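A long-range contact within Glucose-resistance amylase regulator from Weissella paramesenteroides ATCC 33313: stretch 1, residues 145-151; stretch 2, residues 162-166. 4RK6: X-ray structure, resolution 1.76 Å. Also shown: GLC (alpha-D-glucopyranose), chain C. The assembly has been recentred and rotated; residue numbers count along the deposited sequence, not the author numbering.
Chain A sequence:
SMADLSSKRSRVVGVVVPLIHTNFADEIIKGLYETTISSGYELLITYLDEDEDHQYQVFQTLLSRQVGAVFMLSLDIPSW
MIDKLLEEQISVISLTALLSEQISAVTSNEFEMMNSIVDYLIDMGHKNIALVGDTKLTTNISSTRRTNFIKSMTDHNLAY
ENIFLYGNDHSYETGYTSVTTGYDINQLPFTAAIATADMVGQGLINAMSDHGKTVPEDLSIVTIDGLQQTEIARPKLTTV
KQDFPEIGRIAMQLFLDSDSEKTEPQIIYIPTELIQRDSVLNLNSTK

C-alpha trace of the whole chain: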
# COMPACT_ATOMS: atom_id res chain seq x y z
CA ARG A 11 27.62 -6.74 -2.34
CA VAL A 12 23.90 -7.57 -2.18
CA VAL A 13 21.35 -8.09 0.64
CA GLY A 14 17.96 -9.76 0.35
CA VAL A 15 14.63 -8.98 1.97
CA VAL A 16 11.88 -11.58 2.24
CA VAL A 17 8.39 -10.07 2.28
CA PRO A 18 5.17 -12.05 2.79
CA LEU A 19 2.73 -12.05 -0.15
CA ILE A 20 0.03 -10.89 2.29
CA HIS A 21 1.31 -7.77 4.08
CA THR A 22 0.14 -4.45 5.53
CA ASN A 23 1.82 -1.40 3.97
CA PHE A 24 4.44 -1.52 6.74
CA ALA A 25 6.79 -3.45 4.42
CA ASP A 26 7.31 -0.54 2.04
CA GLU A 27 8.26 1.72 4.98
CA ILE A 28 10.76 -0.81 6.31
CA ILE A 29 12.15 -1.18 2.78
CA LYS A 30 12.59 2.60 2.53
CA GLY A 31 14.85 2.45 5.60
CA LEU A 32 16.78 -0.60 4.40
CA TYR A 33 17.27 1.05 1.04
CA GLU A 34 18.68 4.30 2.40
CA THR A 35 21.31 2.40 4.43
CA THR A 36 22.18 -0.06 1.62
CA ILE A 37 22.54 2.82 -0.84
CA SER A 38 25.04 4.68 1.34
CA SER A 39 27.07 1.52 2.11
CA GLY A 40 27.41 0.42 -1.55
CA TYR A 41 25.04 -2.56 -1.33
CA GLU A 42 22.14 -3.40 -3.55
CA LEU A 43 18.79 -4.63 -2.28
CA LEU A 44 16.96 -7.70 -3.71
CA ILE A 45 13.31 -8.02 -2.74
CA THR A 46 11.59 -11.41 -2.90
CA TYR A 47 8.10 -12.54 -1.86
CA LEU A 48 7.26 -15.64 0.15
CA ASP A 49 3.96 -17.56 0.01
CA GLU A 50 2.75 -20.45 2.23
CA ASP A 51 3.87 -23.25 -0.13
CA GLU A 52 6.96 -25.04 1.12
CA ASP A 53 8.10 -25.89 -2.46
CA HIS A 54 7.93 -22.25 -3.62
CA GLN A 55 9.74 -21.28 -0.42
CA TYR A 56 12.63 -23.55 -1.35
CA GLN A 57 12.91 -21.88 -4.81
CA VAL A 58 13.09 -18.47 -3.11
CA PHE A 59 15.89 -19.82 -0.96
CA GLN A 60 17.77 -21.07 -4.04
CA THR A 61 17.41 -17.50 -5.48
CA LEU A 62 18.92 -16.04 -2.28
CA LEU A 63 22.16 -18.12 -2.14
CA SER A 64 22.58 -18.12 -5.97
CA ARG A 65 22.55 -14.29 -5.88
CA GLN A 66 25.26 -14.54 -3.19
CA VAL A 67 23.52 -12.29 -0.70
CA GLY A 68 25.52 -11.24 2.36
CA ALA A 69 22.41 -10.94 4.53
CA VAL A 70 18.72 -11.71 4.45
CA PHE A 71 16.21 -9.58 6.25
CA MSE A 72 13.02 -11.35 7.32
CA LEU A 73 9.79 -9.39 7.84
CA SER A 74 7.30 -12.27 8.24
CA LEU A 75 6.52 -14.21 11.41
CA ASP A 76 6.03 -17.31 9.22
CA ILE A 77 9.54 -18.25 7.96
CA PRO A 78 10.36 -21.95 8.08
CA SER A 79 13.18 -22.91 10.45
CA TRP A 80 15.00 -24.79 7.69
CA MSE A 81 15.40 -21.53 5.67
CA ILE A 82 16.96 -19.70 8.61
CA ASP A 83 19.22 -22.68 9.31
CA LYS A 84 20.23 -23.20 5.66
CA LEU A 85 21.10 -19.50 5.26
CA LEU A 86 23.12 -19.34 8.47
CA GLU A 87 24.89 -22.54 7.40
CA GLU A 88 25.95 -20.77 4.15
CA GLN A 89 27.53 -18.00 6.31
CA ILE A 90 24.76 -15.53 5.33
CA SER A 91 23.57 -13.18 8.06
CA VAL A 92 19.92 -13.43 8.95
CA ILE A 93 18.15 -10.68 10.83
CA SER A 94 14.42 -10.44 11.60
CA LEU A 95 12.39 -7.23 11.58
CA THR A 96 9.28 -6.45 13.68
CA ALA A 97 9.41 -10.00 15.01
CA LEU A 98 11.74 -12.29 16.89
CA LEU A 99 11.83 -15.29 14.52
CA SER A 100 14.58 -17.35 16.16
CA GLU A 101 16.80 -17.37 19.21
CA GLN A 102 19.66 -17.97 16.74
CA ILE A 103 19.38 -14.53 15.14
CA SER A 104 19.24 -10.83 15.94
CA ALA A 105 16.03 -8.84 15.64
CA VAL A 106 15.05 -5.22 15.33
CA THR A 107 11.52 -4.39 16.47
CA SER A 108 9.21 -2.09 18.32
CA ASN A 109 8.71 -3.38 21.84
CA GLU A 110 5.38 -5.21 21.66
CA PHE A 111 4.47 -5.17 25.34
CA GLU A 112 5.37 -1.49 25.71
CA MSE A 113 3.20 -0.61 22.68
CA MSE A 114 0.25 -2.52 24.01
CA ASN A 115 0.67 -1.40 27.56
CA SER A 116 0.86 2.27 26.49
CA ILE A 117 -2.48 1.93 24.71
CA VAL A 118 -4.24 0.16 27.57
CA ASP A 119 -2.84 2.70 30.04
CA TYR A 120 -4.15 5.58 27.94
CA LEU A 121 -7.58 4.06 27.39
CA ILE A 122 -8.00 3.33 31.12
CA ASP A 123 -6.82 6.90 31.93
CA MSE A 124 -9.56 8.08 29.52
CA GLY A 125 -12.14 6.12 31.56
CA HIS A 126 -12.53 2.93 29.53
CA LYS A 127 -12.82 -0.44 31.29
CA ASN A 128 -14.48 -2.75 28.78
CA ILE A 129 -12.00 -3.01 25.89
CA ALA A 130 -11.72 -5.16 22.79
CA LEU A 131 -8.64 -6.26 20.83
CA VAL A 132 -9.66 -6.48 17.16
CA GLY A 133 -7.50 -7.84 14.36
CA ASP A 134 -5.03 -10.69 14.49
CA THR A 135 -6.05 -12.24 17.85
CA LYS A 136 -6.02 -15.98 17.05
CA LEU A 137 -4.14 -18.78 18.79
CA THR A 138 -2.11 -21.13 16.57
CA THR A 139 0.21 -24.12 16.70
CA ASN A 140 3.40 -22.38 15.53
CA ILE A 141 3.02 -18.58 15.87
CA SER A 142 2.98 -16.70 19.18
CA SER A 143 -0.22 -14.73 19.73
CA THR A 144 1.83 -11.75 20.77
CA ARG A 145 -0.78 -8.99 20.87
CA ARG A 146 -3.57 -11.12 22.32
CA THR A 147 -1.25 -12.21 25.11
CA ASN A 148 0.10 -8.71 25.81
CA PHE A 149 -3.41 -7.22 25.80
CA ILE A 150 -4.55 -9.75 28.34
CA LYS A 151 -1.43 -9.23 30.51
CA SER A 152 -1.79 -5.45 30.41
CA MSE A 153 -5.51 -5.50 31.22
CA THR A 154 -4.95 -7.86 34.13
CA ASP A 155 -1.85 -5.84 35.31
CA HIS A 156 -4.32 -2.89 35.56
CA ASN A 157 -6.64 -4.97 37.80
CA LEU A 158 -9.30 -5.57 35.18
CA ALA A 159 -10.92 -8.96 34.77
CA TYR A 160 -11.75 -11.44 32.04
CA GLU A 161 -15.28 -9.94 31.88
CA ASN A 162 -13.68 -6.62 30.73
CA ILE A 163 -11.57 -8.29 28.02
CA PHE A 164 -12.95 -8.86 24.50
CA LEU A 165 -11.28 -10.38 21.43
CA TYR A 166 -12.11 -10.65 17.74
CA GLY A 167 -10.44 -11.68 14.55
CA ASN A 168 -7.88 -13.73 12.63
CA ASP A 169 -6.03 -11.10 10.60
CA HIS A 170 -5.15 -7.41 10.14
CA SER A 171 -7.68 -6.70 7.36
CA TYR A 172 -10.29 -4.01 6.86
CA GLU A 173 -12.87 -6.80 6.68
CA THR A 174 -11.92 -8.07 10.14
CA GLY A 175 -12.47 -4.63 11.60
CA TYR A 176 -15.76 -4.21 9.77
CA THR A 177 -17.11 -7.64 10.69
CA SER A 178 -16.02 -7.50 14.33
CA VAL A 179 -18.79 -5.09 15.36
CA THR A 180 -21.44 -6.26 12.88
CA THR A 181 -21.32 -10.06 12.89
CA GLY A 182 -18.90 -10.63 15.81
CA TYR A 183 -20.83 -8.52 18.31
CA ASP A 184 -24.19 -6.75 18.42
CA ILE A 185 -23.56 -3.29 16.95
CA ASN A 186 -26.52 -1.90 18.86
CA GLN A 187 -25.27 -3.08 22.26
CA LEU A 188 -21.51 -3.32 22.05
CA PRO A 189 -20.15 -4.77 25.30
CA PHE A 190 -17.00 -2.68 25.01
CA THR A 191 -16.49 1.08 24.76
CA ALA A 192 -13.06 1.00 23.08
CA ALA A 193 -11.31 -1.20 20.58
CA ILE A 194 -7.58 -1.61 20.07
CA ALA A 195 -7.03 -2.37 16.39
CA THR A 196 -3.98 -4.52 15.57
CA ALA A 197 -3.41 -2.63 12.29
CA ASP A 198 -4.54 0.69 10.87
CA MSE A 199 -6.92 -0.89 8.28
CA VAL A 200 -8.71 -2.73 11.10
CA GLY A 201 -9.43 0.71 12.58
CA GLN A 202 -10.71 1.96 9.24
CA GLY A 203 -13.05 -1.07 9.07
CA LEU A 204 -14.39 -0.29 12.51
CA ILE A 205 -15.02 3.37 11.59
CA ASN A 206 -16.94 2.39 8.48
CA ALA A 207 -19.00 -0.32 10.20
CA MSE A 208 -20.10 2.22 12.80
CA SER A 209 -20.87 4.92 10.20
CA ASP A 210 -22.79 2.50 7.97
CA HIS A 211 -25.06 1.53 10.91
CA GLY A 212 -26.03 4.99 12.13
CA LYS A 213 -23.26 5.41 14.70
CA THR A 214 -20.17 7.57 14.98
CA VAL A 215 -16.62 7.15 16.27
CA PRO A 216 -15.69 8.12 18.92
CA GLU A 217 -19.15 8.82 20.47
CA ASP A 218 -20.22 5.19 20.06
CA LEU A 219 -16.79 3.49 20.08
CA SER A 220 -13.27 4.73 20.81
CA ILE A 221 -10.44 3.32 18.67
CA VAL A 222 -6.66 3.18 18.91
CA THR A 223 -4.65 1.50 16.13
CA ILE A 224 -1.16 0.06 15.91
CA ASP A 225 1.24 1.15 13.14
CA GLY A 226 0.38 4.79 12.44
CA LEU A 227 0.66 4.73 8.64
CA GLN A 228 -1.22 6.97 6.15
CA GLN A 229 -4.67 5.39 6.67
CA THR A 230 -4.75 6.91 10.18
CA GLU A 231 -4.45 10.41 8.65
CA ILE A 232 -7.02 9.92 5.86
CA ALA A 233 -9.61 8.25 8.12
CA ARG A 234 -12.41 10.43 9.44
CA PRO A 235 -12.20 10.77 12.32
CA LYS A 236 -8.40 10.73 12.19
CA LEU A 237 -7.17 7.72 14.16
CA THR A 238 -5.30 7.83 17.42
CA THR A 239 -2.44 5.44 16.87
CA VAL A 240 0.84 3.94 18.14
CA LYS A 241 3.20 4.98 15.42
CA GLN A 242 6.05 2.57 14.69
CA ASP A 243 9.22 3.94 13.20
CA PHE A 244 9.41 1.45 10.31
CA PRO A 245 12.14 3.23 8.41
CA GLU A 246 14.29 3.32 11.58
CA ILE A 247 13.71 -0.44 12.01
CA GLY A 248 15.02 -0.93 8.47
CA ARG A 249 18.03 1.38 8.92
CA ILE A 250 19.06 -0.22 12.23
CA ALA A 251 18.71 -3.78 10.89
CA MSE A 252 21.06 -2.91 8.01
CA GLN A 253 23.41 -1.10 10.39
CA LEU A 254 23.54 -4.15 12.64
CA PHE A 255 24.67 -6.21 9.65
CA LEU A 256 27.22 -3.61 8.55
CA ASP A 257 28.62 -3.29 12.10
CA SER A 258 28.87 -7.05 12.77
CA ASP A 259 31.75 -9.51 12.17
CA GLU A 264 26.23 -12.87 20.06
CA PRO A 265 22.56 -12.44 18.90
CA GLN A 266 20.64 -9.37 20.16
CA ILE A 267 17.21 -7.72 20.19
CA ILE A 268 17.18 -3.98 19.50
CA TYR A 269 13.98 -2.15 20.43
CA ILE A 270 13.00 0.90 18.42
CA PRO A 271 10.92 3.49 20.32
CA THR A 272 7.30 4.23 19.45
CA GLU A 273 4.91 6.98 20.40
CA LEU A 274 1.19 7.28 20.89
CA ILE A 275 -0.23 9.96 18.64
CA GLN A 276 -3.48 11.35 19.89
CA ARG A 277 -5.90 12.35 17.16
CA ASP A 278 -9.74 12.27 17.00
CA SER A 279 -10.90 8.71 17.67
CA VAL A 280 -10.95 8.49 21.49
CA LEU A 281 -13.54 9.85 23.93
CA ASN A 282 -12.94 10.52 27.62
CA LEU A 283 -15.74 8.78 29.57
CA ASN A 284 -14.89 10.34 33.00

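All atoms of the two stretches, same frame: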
# COMPACT_ATOMS: atom_id res chain seq x y z
N ARG A 145 0.08 -10.09 20.44
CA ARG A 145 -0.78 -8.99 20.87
C ARG A 145 -1.92 -9.41 21.78
O ARG A 145 -2.22 -8.74 22.75
CB ARG A 145 -1.27 -8.20 19.67
CG ARG A 145 -0.07 -7.50 19.05
CD ARG A 145 -0.37 -6.53 17.92
NE ARG A 145 0.91 -5.92 17.56
CZ ARG A 145 1.15 -5.24 16.45
NH1 ARG A 145 0.19 -5.00 15.55
NH2 ARG A 145 2.39 -4.80 16.22
N ARG A 146 -2.57 -10.52 21.45
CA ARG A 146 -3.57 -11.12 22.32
C ARG A 146 -3.02 -11.31 23.74
O ARG A 146 -3.64 -10.89 24.73
CB ARG A 146 -3.98 -12.48 21.73
CG ARG A 146 -5.02 -13.24 22.52
CD ARG A 146 -5.02 -14.72 22.15
NE ARG A 146 -6.02 -15.46 22.91
CZ ARG A 146 -7.19 -15.89 22.44
NH1 ARG A 146 -7.57 -15.69 21.18
NH2 ARG A 146 -8.00 -16.57 23.25
N THR A 147 -1.86 -11.95 23.82
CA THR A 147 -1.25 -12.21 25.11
C THR A 147 -0.86 -10.94 25.86
O THR A 147 -1.15 -10.79 27.04
CB THR A 147 -0.09 -13.20 24.96
OG1 THR A 147 -0.67 -14.47 24.63
CG2 THR A 147 0.71 -13.31 26.22
N ASN A 148 -0.26 -9.97 25.16
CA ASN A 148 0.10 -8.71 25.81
C ASN A 148 -1.09 -7.88 26.25
O ASN A 148 -1.05 -7.22 27.29
CB ASN A 148 1.03 -7.90 24.91
CG ASN A 148 2.41 -8.47 24.83
OD1 ASN A 148 2.89 -9.17 25.74
ND2 ASN A 148 3.08 -8.19 23.74
N PHE A 149 -2.16 -7.91 25.45
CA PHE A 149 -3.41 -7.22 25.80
C PHE A 149 -3.96 -7.78 27.09
O PHE A 149 -4.28 -7.05 28.00
CB PHE A 149 -4.42 -7.37 24.66
CG PHE A 149 -5.78 -6.79 24.96
CD1 PHE A 149 -5.93 -5.45 25.30
CD2 PHE A 149 -6.91 -7.58 24.88
CE1 PHE A 149 -7.18 -4.91 25.56
CE2 PHE A 149 -8.17 -7.05 25.11
CZ PHE A 149 -8.31 -5.71 25.48
N ILE A 150 -4.04 -9.11 27.15
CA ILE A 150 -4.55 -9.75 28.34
C ILE A 150 -3.68 -9.44 29.58
O ILE A 150 -4.21 -9.08 30.64
CB ILE A 150 -4.79 -11.26 28.12
CG1 ILE A 150 -5.96 -11.42 27.14
CG2 ILE A 150 -5.16 -11.93 29.45
CD1 ILE A 150 -6.01 -12.75 26.44
N LYS A 151 -2.37 -9.53 29.42
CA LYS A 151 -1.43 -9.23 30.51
C LYS A 151 -1.60 -7.79 30.99
O LYS A 151 -1.70 -7.53 32.18
CB LYS A 151 0.01 -9.45 30.04
CG LYS A 151 1.07 -9.14 31.10
CD LYS A 151 2.49 -9.35 30.58
CE LYS A 151 3.53 -9.35 31.70
NZ LYS A 151 3.34 -8.27 32.71
N ASN A 162 -13.98 -7.91 31.39
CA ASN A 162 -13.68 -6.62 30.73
C ASN A 162 -12.92 -6.77 29.41
O ASN A 162 -12.66 -5.78 28.73
CB ASN A 162 -12.81 -5.79 31.65
CG ASN A 162 -13.42 -5.57 33.01
OD1 ASN A 162 -12.81 -5.87 34.03
ND2 ASN A 162 -14.63 -5.02 33.02
N ILE A 163 -12.52 -8.00 29.09
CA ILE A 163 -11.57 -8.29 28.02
C ILE A 163 -12.32 -8.95 26.87
O ILE A 163 -12.94 -9.98 27.05
CB ILE A 163 -10.44 -9.22 28.52
CG1 ILE A 163 -9.57 -8.47 29.53
CG2 ILE A 163 -9.63 -9.76 27.36
CD1 ILE A 163 -8.63 -9.36 30.30
N PHE A 164 -12.27 -8.33 25.68
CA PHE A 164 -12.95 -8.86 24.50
C PHE A 164 -11.98 -9.03 23.34
O PHE A 164 -11.06 -8.25 23.21
CB PHE A 164 -14.11 -7.95 24.09
CG PHE A 164 -15.13 -7.76 25.17
CD1 PHE A 164 -14.90 -6.85 26.20
CD2 PHE A 164 -16.29 -8.51 25.18
CE1 PHE A 164 -15.84 -6.68 27.22
CE2 PHE A 164 -17.22 -8.35 26.19
CZ PHE A 164 -16.99 -7.44 27.20
N LEU A 165 -12.17 -10.06 22.54
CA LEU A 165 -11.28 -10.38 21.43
C LEU A 165 -12.07 -10.64 20.17
O LEU A 165 -13.13 -11.23 20.22
CB LEU A 165 -10.49 -11.66 21.73
CG LEU A 165 -9.63 -11.66 22.98
CD1 LEU A 165 -9.10 -13.06 23.27
CD2 LEU A 165 -8.49 -10.68 22.85
N TYR A 166 -11.54 -10.22 19.02
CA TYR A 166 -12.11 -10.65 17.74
C TYR A 166 -11.11 -10.62 16.63
O TYR A 166 -10.44 -9.61 16.44
CB TYR A 166 -13.29 -9.77 17.32
CG TYR A 166 -13.95 -10.23 16.03
CD1 TYR A 166 -13.45 -9.84 14.79
CD2 TYR A 166 -15.03 -11.12 16.06
CE1 TYR A 166 -14.03 -10.27 13.62
CE2 TYR A 166 -15.63 -11.55 14.88
CZ TYR A 166 -15.11 -11.13 13.67
OH TYR A 166 -15.65 -11.52 12.48
C1 GLC C . 3.15 -7.27 11.23
C2 GLC C . 4.20 -6.55 12.07
C3 GLC C . 3.60 -5.67 13.15
C4 GLC C . 2.46 -4.83 12.56
C5 GLC C . 1.40 -5.79 12.01
C6 GLC C . 0.23 -5.04 11.38
O1 GLC C . 2.77 -8.39 11.95
O2 GLC C . 5.06 -7.48 12.72
O3 GLC C . 4.66 -4.84 13.61
O4 GLC C . 1.95 -3.96 13.53
O5 GLC C . 1.94 -6.58 10.99
O6 GLC C . 0.66 -4.27 10.29

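Residues 145-151 form a segment within a longer helix, and residues 163-166 form a strand that runs almost antiparallel to it, the two axes making an angle of 168° and approaching to 9.8 Å. That spacing leaves room for a single layer of side chains between the backbones. Within the helix, Phe149 N donates to Arg145 O (2.8 Å) and Ile150 N to Arg146 O (3.0 Å). No hydrogen bond crosses between the stretches, so the contact, which buries 293 Å² in total, rests on side-chain packing.

Apolar contacts make up most of it. Alternation along the strand directs Ile163 and Leu165 toward the helix, while Phe164 between them points away. On the helix, Phe149 points toward the strand and inserts its ring near both aliphatic side chains: Phe149 CE2 lies 3.8 Å from Ile163 CG2, and Phe149 CD2 lies 4.0 Å from Leu165 CD2, which sits at the ring edge. Ile150 leaves its backbone sideways, but its end comes nearer the strand, placing Ile150 CG1 4.0 Å from Ile163 CG2 and Ile150 CD1 4.4 Å from Leu165 CD1. The strand backbone also takes part, since Phe149 CE2 approaches Phe164 O to 3.7 Å.

Arg146 adds a contact of mixed character. Its extended side chain carries the guanidinium alongside Leu165, whose CD1 lies over one face, 3.5 Å from Arg146 CZ. A guanidinium face is poorly hydrated and accepts an aliphatic neighbour, while its in-plane N-H groups stay free to bond; Arg146 NH1 does so elsewhere in the structure.

Polar recognition takes place away from the strand. Arg145, which does not touch the second stretch, donates from NH1 and NH2 to GLC O4, each nitrogen 2.9 Å from that oxygen. The sugar oxygen thus lies near the guanidinium plane, held by a forked pair of hydrogen bonds.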